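Local atomic coordinates of gluconate kinase (Lactobacillus acidophilus, PDB entry 3GBT), a protein that probably phosphorylates gluconate with ATP, as a member of the FGGY family of carbohydrate kinases. Residues Lys212-Ile217 with Ile233-Ser238; Ala434-Arg439 with Ser449-Phe454; Tyr121-Met126 with Ile181-Thr186. One frame throughout, in Å; residues are numbered along the deposited sequence.

Interaction 1: residues Lys212-Ile217 with Ile233-Ser238; sequences KVIFPI and IILGAS
Ile214 and Ile233 face each other as an antiparallel hydrogen-bonded pair. Ile214 N gives a nearly straight bond to Ile233 O, 2.7 Å long. The return bond, from Ile233 N to Ile214 O, is weak at 3.4 Å. Two residues along, past the non-hydrogen-bonded pair Val213 and Ile234, Leu235 N donates to Lys212 O at 3.0 Å. Ile233 carries its CG1 anti to the carbonyl carbon (chi1 -67°), and this branch meets Ile217. The two side chains cross at about a right angle, with Ile233 CG1 3.6 Å from Ile217 CG1. With an alanine at position 233, Ile217 would probably lose the branch it packs on, and a gap would open beside it. On the same face of the sheet as Ile233, Ile214 CD1 reaches to 3.7 Å from Leu235 CB. The pairing adds the short strand 213-214 to the border of the mixed sheet in the N-terminal domain, a fold of the actin-like ATPase clan. On the other face of this sheet edge, Val213 CG2 lies 4.2 Å from Ile234 CD1. Helix 157-166 backs the Ile214 side, where Ile162 touches both Ile214 and Leu235. Strand 70-78 flanks strand 232-238, and its Trp76 packs on Ile233.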
# COMPACT_ATOMS: atom_id res chain seq x y z
N LYS A 212 -1.72 -9.08 -18.59
CA LYS A 212 -2.72 -9.63 -19.49
C LYS A 212 -3.52 -8.52 -20.15
O LYS A 212 -3.90 -7.55 -19.51
CB LYS A 212 -3.67 -10.62 -18.81
CG LYS A 212 -4.71 -11.16 -19.79
CD LYS A 212 -5.01 -12.63 -19.60
CE LYS A 212 -5.58 -13.24 -20.87
NZ LYS A 212 -5.78 -14.72 -20.79
N VAL A 213 -3.74 -8.68 -21.45
CA VAL A 213 -4.59 -7.76 -22.18
C VAL A 213 -6.03 -8.23 -22.07
O VAL A 213 -6.34 -9.40 -22.30
CB VAL A 213 -4.19 -7.69 -23.65
CG1 VAL A 213 -5.15 -6.80 -24.42
CG2 VAL A 213 -2.76 -7.19 -23.78
N ILE A 214 -6.91 -7.31 -21.69
CA ILE A 214 -8.33 -7.62 -21.61
C ILE A 214 -9.06 -6.86 -22.71
O ILE A 214 -9.11 -5.63 -22.71
CB ILE A 214 -8.91 -7.30 -20.21
CG1 ILE A 214 -8.57 -8.42 -19.23
CG2 ILE A 214 -10.39 -7.14 -20.27
CD1 ILE A 214 -7.28 -8.21 -18.49
N PHE A 215 -9.60 -7.62 -23.66
CA PHE A 215 -10.12 -7.07 -24.91
C PHE A 215 -11.38 -7.86 -25.26
O PHE A 215 -11.43 -9.07 -25.06
CB PHE A 215 -9.06 -7.24 -26.00
CG PHE A 215 -9.17 -6.26 -27.15
CD1 PHE A 215 -8.77 -4.94 -26.99
CD2 PHE A 215 -9.65 -6.67 -28.39
CE1 PHE A 215 -8.85 -4.04 -28.05
CE2 PHE A 215 -9.74 -5.77 -29.45
CZ PHE A 215 -9.34 -4.46 -29.28
N PRO A 216 -12.41 -7.17 -25.80
CA PRO A 216 -12.36 -5.74 -26.09
C PRO A 216 -13.13 -4.95 -25.05
O PRO A 216 -13.82 -5.52 -24.20
CB PRO A 216 -13.11 -5.64 -27.43
CG PRO A 216 -13.76 -7.01 -27.66
CD PRO A 216 -13.62 -7.77 -26.37
N ILE A 217 -13.01 -3.63 -25.14
CA ILE A 217 -13.82 -2.71 -24.36
C ILE A 217 -15.20 -2.53 -24.99
O ILE A 217 -15.32 -2.24 -26.19
CB ILE A 217 -13.12 -1.33 -24.25
CG1 ILE A 217 -11.80 -1.47 -23.49
CG2 ILE A 217 -14.03 -0.32 -23.57
CD1 ILE A 217 -10.87 -0.29 -23.65
N ILE A 233 -7.10 -2.91 -22.55
CA ILE A 233 -7.07 -2.81 -21.10
C ILE A 233 -5.96 -3.71 -20.60
O ILE A 233 -5.94 -4.90 -20.92
CB ILE A 233 -8.37 -3.31 -20.47
CG1 ILE A 233 -9.54 -2.39 -20.82
CG2 ILE A 233 -8.21 -3.42 -18.96
CD1 ILE A 233 -9.58 -1.12 -20.02
N ILE A 234 -5.02 -3.15 -19.84
CA ILE A 234 -4.04 -3.99 -19.17
C ILE A 234 -4.53 -4.27 -17.76
O ILE A 234 -4.93 -3.35 -17.04
CB ILE A 234 -2.66 -3.33 -19.15
CG1 ILE A 234 -2.37 -2.67 -20.50
CG2 ILE A 234 -1.59 -4.36 -18.80
CD1 ILE A 234 -2.47 -3.61 -21.69
N LEU A 235 -4.51 -5.54 -17.38
CA LEU A 235 -5.07 -5.99 -16.11
C LEU A 235 -4.56 -5.14 -14.93
O LEU A 235 -5.33 -4.77 -14.05
CB LEU A 235 -4.75 -7.47 -15.90
CG LEU A 235 -5.42 -8.18 -14.73
CD1 LEU A 235 -6.93 -7.98 -14.77
CD2 LEU A 235 -5.07 -9.67 -14.72
N GLY A 236 -3.28 -4.83 -14.95
CA GLY A 236 -2.67 -4.05 -13.89
C GLY A 236 -2.40 -4.90 -12.66
O GLY A 236 -2.44 -6.13 -12.70
N ALA A 237 -2.13 -4.22 -11.55
CA ALA A 237 -1.80 -4.89 -10.30
C ALA A 237 -2.10 -3.97 -9.13
O ALA A 237 -2.74 -2.94 -9.28
CB ALA A 237 -0.35 -5.31 -10.30
N SER A 238 -1.61 -4.36 -7.95
CA SER A 238 -1.91 -3.63 -6.72
C SER A 238 -1.03 -2.40 -6.57
O SER A 238 0.09 -2.35 -7.09
CB SER A 238 -1.69 -4.55 -5.52
OG SER A 238 -0.32 -4.88 -5.40

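Interaction 2: residues Ala434-Arg439 with Ser449-Phe454; sequences AMFLAR and SEIGQF
Ile451 sits over one face of the Phe436 ring. Its CB stands 3.6 Å from the centroid of that ring, only 2° off the normal, a CH-pi contact. Ile451 CD1 runs on to the root of the ring, 3.5 Å from Phe436 CB. Phe436 has CG anti to its backbone N (chi1 179°), which sends the ring out from the helix to the segment 449-454. Phe454 comes to the edge of this ring, near its plane, with Phe454 CE2 3.8 Å from Phe436 CD1. The two side chains cross at about a right angle. The bend of selenomethionine Met435 at chi2 brings SE to 4.8 Å from the centroid of the Phe454 ring, a Met-aromatic contact. A second bend at chi3 turns Met435 CE to 4.1 Å from Phe454 CD1. Arg439 NE lies 3.5 Å from Phe454 CZ. The guanidinium plane is turned 69° from the ring, and Asn445 holds NE. Helix 429-441 belongs to the C-terminal FGGY domain, and the loop that follows it turns back and packs on it. Ile451 also meets Ile245 of helix 239-245, and Ile6 of strand 4-11 touches Met435 and Arg439, both from the N-terminal domain.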
# COMPACT_ATOMS: atom_id res chain seq x y z
N ALA A 434 2.27 1.10 -13.80
CA ALA A 434 1.10 0.63 -14.54
C ALA A 434 1.34 0.87 -16.02
O ALA A 434 1.05 0.02 -16.88
CB ALA A 434 -0.15 1.36 -14.08
N MSE A 435 1.87 2.04 -16.31
CA MSE A 435 2.19 2.45 -17.65
C MSE A 435 3.24 1.48 -18.18
O MSE A 435 3.22 1.08 -19.35
CB MSE A 435 2.70 3.89 -17.63
CG MSE A 435 3.23 4.41 -18.94
SE MSE A 435 5.10 3.94 -19.19
CE MSE A 435 5.89 5.23 -17.94
N PHE A 436 4.15 1.07 -17.30
CA PHE A 436 5.20 0.17 -17.72
C PHE A 436 4.65 -1.21 -18.11
O PHE A 436 5.10 -1.81 -19.08
CB PHE A 436 6.28 0.04 -16.65
CG PHE A 436 7.39 -0.90 -17.03
CD1 PHE A 436 8.35 -0.51 -17.94
CD2 PHE A 436 7.47 -2.16 -16.47
CE1 PHE A 436 9.38 -1.37 -18.29
CE2 PHE A 436 8.48 -3.03 -16.81
CZ PHE A 436 9.44 -2.62 -17.73
N LEU A 437 3.68 -1.69 -17.34
CA LEU A 437 3.00 -2.94 -17.62
C LEU A 437 2.43 -2.93 -19.03
O LEU A 437 2.53 -3.91 -19.76
CB LEU A 437 1.85 -3.14 -16.64
CG LEU A 437 2.04 -4.14 -15.50
CD1 LEU A 437 3.49 -4.19 -15.05
CD2 LEU A 437 1.09 -3.81 -14.35
N ALA A 438 1.83 -1.80 -19.40
CA ALA A 438 1.29 -1.62 -20.73
C ALA A 438 2.40 -1.75 -21.77
O ALA A 438 2.24 -2.46 -22.76
CB ALA A 438 0.63 -0.25 -20.83
N ARG A 439 3.53 -1.09 -21.53
CA ARG A 439 4.67 -1.17 -22.43
C ARG A 439 5.12 -2.62 -22.59
O ARG A 439 5.59 -3.02 -23.65
CB ARG A 439 5.84 -0.35 -21.90
CG ARG A 439 5.44 0.96 -21.28
CD ARG A 439 5.95 2.11 -22.10
NE ARG A 439 7.32 1.86 -22.53
CZ ARG A 439 7.84 2.35 -23.65
NH1 ARG A 439 7.09 3.11 -24.44
NH2 ARG A 439 9.09 2.08 -23.99
N SER A 449 13.56 -5.13 -15.28
CA SER A 449 14.70 -4.27 -15.05
C SER A 449 14.64 -3.02 -15.92
O SER A 449 15.17 -1.97 -15.58
CB SER A 449 15.98 -5.03 -15.34
OG SER A 449 15.89 -5.67 -16.60
N GLU A 450 13.98 -3.13 -17.06
CA GLU A 450 13.91 -2.00 -17.97
C GLU A 450 13.11 -0.83 -17.41
O GLU A 450 13.21 0.29 -17.91
CB GLU A 450 13.37 -2.44 -19.33
CG GLU A 450 14.35 -3.28 -20.11
CD GLU A 450 13.67 -4.20 -21.12
OE1 GLU A 450 12.72 -3.75 -21.80
OE2 GLU A 450 14.10 -5.37 -21.23
N ILE A 451 12.32 -1.08 -16.37
CA ILE A 451 11.54 -0.01 -15.72
C ILE A 451 12.45 1.06 -15.10
O ILE A 451 12.03 2.19 -14.86
CB ILE A 451 10.52 -0.55 -14.67
CG1 ILE A 451 9.43 0.49 -14.38
CG2 ILE A 451 11.22 -0.96 -13.38
CD1 ILE A 451 8.20 -0.09 -13.69
N GLY A 452 13.70 0.69 -14.85
CA GLY A 452 14.67 1.64 -14.33
C GLY A 452 14.81 2.87 -15.22
O GLY A 452 15.20 3.94 -14.77
N GLN A 453 14.48 2.69 -16.49
CA GLN A 453 14.57 3.75 -17.48
C GLN A 453 13.58 4.86 -17.18
O GLN A 453 13.83 6.04 -17.43
CB GLN A 453 14.31 3.15 -18.86
CG GLN A 453 13.51 4.02 -19.80
CD GLN A 453 14.38 4.69 -20.84
OE1 GLN A 453 15.59 4.86 -20.64
NE2 GLN A 453 13.76 5.08 -21.97
N PHE A 454 12.44 4.48 -16.61
CA PHE A 454 11.38 5.43 -16.33
C PHE A 454 11.41 5.89 -14.88
O PHE A 454 11.18 7.06 -14.58
CB PHE A 454 10.03 4.81 -16.70
CG PHE A 454 9.97 4.28 -18.10
CD1 PHE A 454 9.80 5.15 -19.17
CD2 PHE A 454 10.12 2.93 -18.36
CE1 PHE A 454 9.76 4.67 -20.48
CE2 PHE A 454 10.08 2.44 -19.67
CZ PHE A 454 9.89 3.32 -20.72

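Interaction 3: residues Tyr121-Met126 with Ile181-Thr186; sequences YRKTGM and ILNLKT
Leu184 and Thr124 meet at the end of helix 117-124, next to Lys123. Leu184 N donates to Lys123 O at 2.9 Å, fairly straight at 160°. This carbonyl belongs to the last turn of helix 117-124, so the loop 181-186 is tied to the end of the helix. The same oxygen also receives a CA-H...O contact from Asn183 CA. Thr124 is packed against the carbonyl of Leu182. Its CB lies 3.3 Å from Leu182 O, and its CG2 touches the same oxygen. A water bridges the two backbones, donating to Thr124 O and to Leu182 O at 2.7 and 2.8 Å. Thr124 OG1 sits between its own backbone N and carbonyl carbon (chi1 69°). From there it accepts from Met126 N at 3.1 Å, forming an ST turn, and it also bonds to Ile120 O of the helix. The Leu184 side chain points at the helix end and forks over it, with CD2 3.5 Å from Gly125 N. Gly125 leaves the helix with positive phi, which favours glycine. Lys123 sends its amine past the loop to a salt bridge with Glu192. That residue lies in helix 191-197, whose Leu193 packs on Thr124. Strand 281-284 borders another side, where Gly125 is hydrogen-bonded through its backbone to Cys282 and Pro284 touches Leu184.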
# COMPACT_ATOMS: atom_id res chain seq x y z
N TYR A 121 -2.36 -16.82 7.48
CA TYR A 121 -1.10 -16.14 7.22
C TYR A 121 -0.03 -17.09 6.70
O TYR A 121 0.71 -16.76 5.78
CB TYR A 121 -0.58 -15.43 8.48
CG TYR A 121 0.80 -14.85 8.27
CD1 TYR A 121 0.97 -13.66 7.57
CD2 TYR A 121 1.93 -15.49 8.76
CE1 TYR A 121 2.23 -13.13 7.37
CE2 TYR A 121 3.19 -14.97 8.56
CZ TYR A 121 3.34 -13.78 7.87
OH TYR A 121 4.60 -13.26 7.67
N ARG A 122 0.06 -18.25 7.33
CA ARG A 122 1.05 -19.25 6.96
C ARG A 122 0.81 -19.74 5.53
O ARG A 122 1.73 -20.17 4.84
CB ARG A 122 0.96 -20.42 7.94
CG ARG A 122 2.25 -21.20 8.17
CD ARG A 122 2.06 -22.22 9.29
NE ARG A 122 1.77 -21.58 10.58
CZ ARG A 122 0.68 -21.79 11.30
NH1 ARG A 122 -0.24 -22.65 10.88
NH2 ARG A 122 0.51 -21.15 12.45
N LYS A 123 -0.44 -19.64 5.09
CA LYS A 123 -0.86 -20.17 3.80
C LYS A 123 -0.90 -19.14 2.67
O LYS A 123 -0.73 -19.49 1.51
CB LYS A 123 -2.25 -20.80 3.91
CG LYS A 123 -2.29 -22.19 4.48
CD LYS A 123 -3.74 -22.67 4.54
CE LYS A 123 -3.83 -24.19 4.51
NZ LYS A 123 -2.92 -24.78 3.48
N THR A 124 -1.17 -17.88 3.03
CA THR A 124 -1.50 -16.86 2.04
C THR A 124 -0.63 -15.64 2.17
O THR A 124 -0.66 -14.75 1.31
CB THR A 124 -2.94 -16.37 2.21
OG1 THR A 124 -3.04 -15.63 3.43
CG2 THR A 124 -3.93 -17.54 2.22
N GLY A 125 0.14 -15.57 3.25
CA GLY A 125 1.00 -14.43 3.51
C GLY A 125 0.22 -13.21 3.95
O GLY A 125 0.76 -12.11 3.98
N MSE A 126 -1.05 -13.41 4.29
CA MSE A 126 -1.87 -12.34 4.82
C MSE A 126 -1.72 -12.13 6.35
O MSE A 126 -2.05 -13.02 7.14
CB MSE A 126 -3.34 -12.59 4.50
CG MSE A 126 -4.26 -11.55 5.10
SE MSE A 126 -3.88 -9.76 4.41
CE MSE A 126 -4.83 -8.73 5.75
N ILE A 181 -6.70 -15.32 0.47
CA ILE A 181 -7.23 -16.60 -0.02
C ILE A 181 -6.27 -17.26 -1.00
O ILE A 181 -6.36 -18.45 -1.25
CB ILE A 181 -8.59 -16.42 -0.72
CG1 ILE A 181 -9.47 -15.44 0.04
CG2 ILE A 181 -9.30 -17.77 -0.88
CD1 ILE A 181 -10.84 -15.29 -0.53
N LEU A 182 -5.37 -16.47 -1.58
CA LEU A 182 -4.41 -16.99 -2.54
C LEU A 182 -3.29 -17.77 -1.84
O LEU A 182 -2.58 -17.23 -0.99
CB LEU A 182 -3.82 -15.87 -3.38
CG LEU A 182 -2.97 -16.34 -4.56
CD1 LEU A 182 -3.88 -16.81 -5.68
CD2 LEU A 182 -2.03 -15.25 -5.06
N ASN A 183 -3.14 -19.04 -2.20
CA ASN A 183 -2.07 -19.87 -1.67
C ASN A 183 -0.70 -19.37 -2.14
O ASN A 183 -0.53 -19.08 -3.32
CB ASN A 183 -2.27 -21.33 -2.10
CG ASN A 183 -1.39 -22.30 -1.31
OD1 ASN A 183 -1.76 -22.75 -0.23
ND2 ASN A 183 -0.24 -22.64 -1.86
N LEU A 184 0.26 -19.28 -1.23
CA LEU A 184 1.61 -18.83 -1.58
C LEU A 184 2.34 -19.83 -2.48
O LEU A 184 3.09 -19.44 -3.37
CB LEU A 184 2.44 -18.62 -0.31
CG LEU A 184 2.66 -17.23 0.28
CD1 LEU A 184 1.57 -16.23 -0.12
CD2 LEU A 184 2.80 -17.33 1.80
N LYS A 185 2.13 -21.11 -2.23
CA LYS A 185 2.87 -22.12 -2.97
C LYS A 185 2.31 -22.33 -4.36
O LYS A 185 3.06 -22.37 -5.33
CB LYS A 185 2.89 -23.45 -2.22
CG LYS A 185 3.67 -24.52 -2.97
CD LYS A 185 3.51 -25.88 -2.34
CE LYS A 185 4.32 -26.92 -3.09
NZ LYS A 185 4.20 -28.25 -2.43
N THR A 186 0.99 -22.47 -4.46
CA THR A 186 0.35 -22.77 -5.73
C THR A 186 0.04 -21.52 -6.57
O THR A 186 -0.02 -21.59 -7.80
CB THR A 186 -0.96 -23.56 -5.53
OG1 THR A 186 -1.94 -22.73 -4.90
CG2 THR A 186 -0.70 -24.78 -4.68
O HOH W 1 -1.04 -14.90 -1.37

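Along the chain the order is interaction 3, interaction 1, interaction 2, each closing before the next opens. Interactions 1 and 2 are neighbours, with centres about 16 Å apart, and they touch. Gly236 CA meets Leu437 CD2 at 3.8 Å, and Ile234 CG1 meets Ala438 CA at 3.8 Å. Helix 429-441 of interaction 2 thus packs on strand 232-238 of interaction 1, which joins a late part of the chain to the N-terminal sheet. Interaction 3 stands apart, its centre about 24 Å from that of interaction 1 and about 28 Å from that of interaction 2. It lies with interaction 1 in the N-terminal FGGY domain, but the nearest atoms of the two are about 11 Å apart.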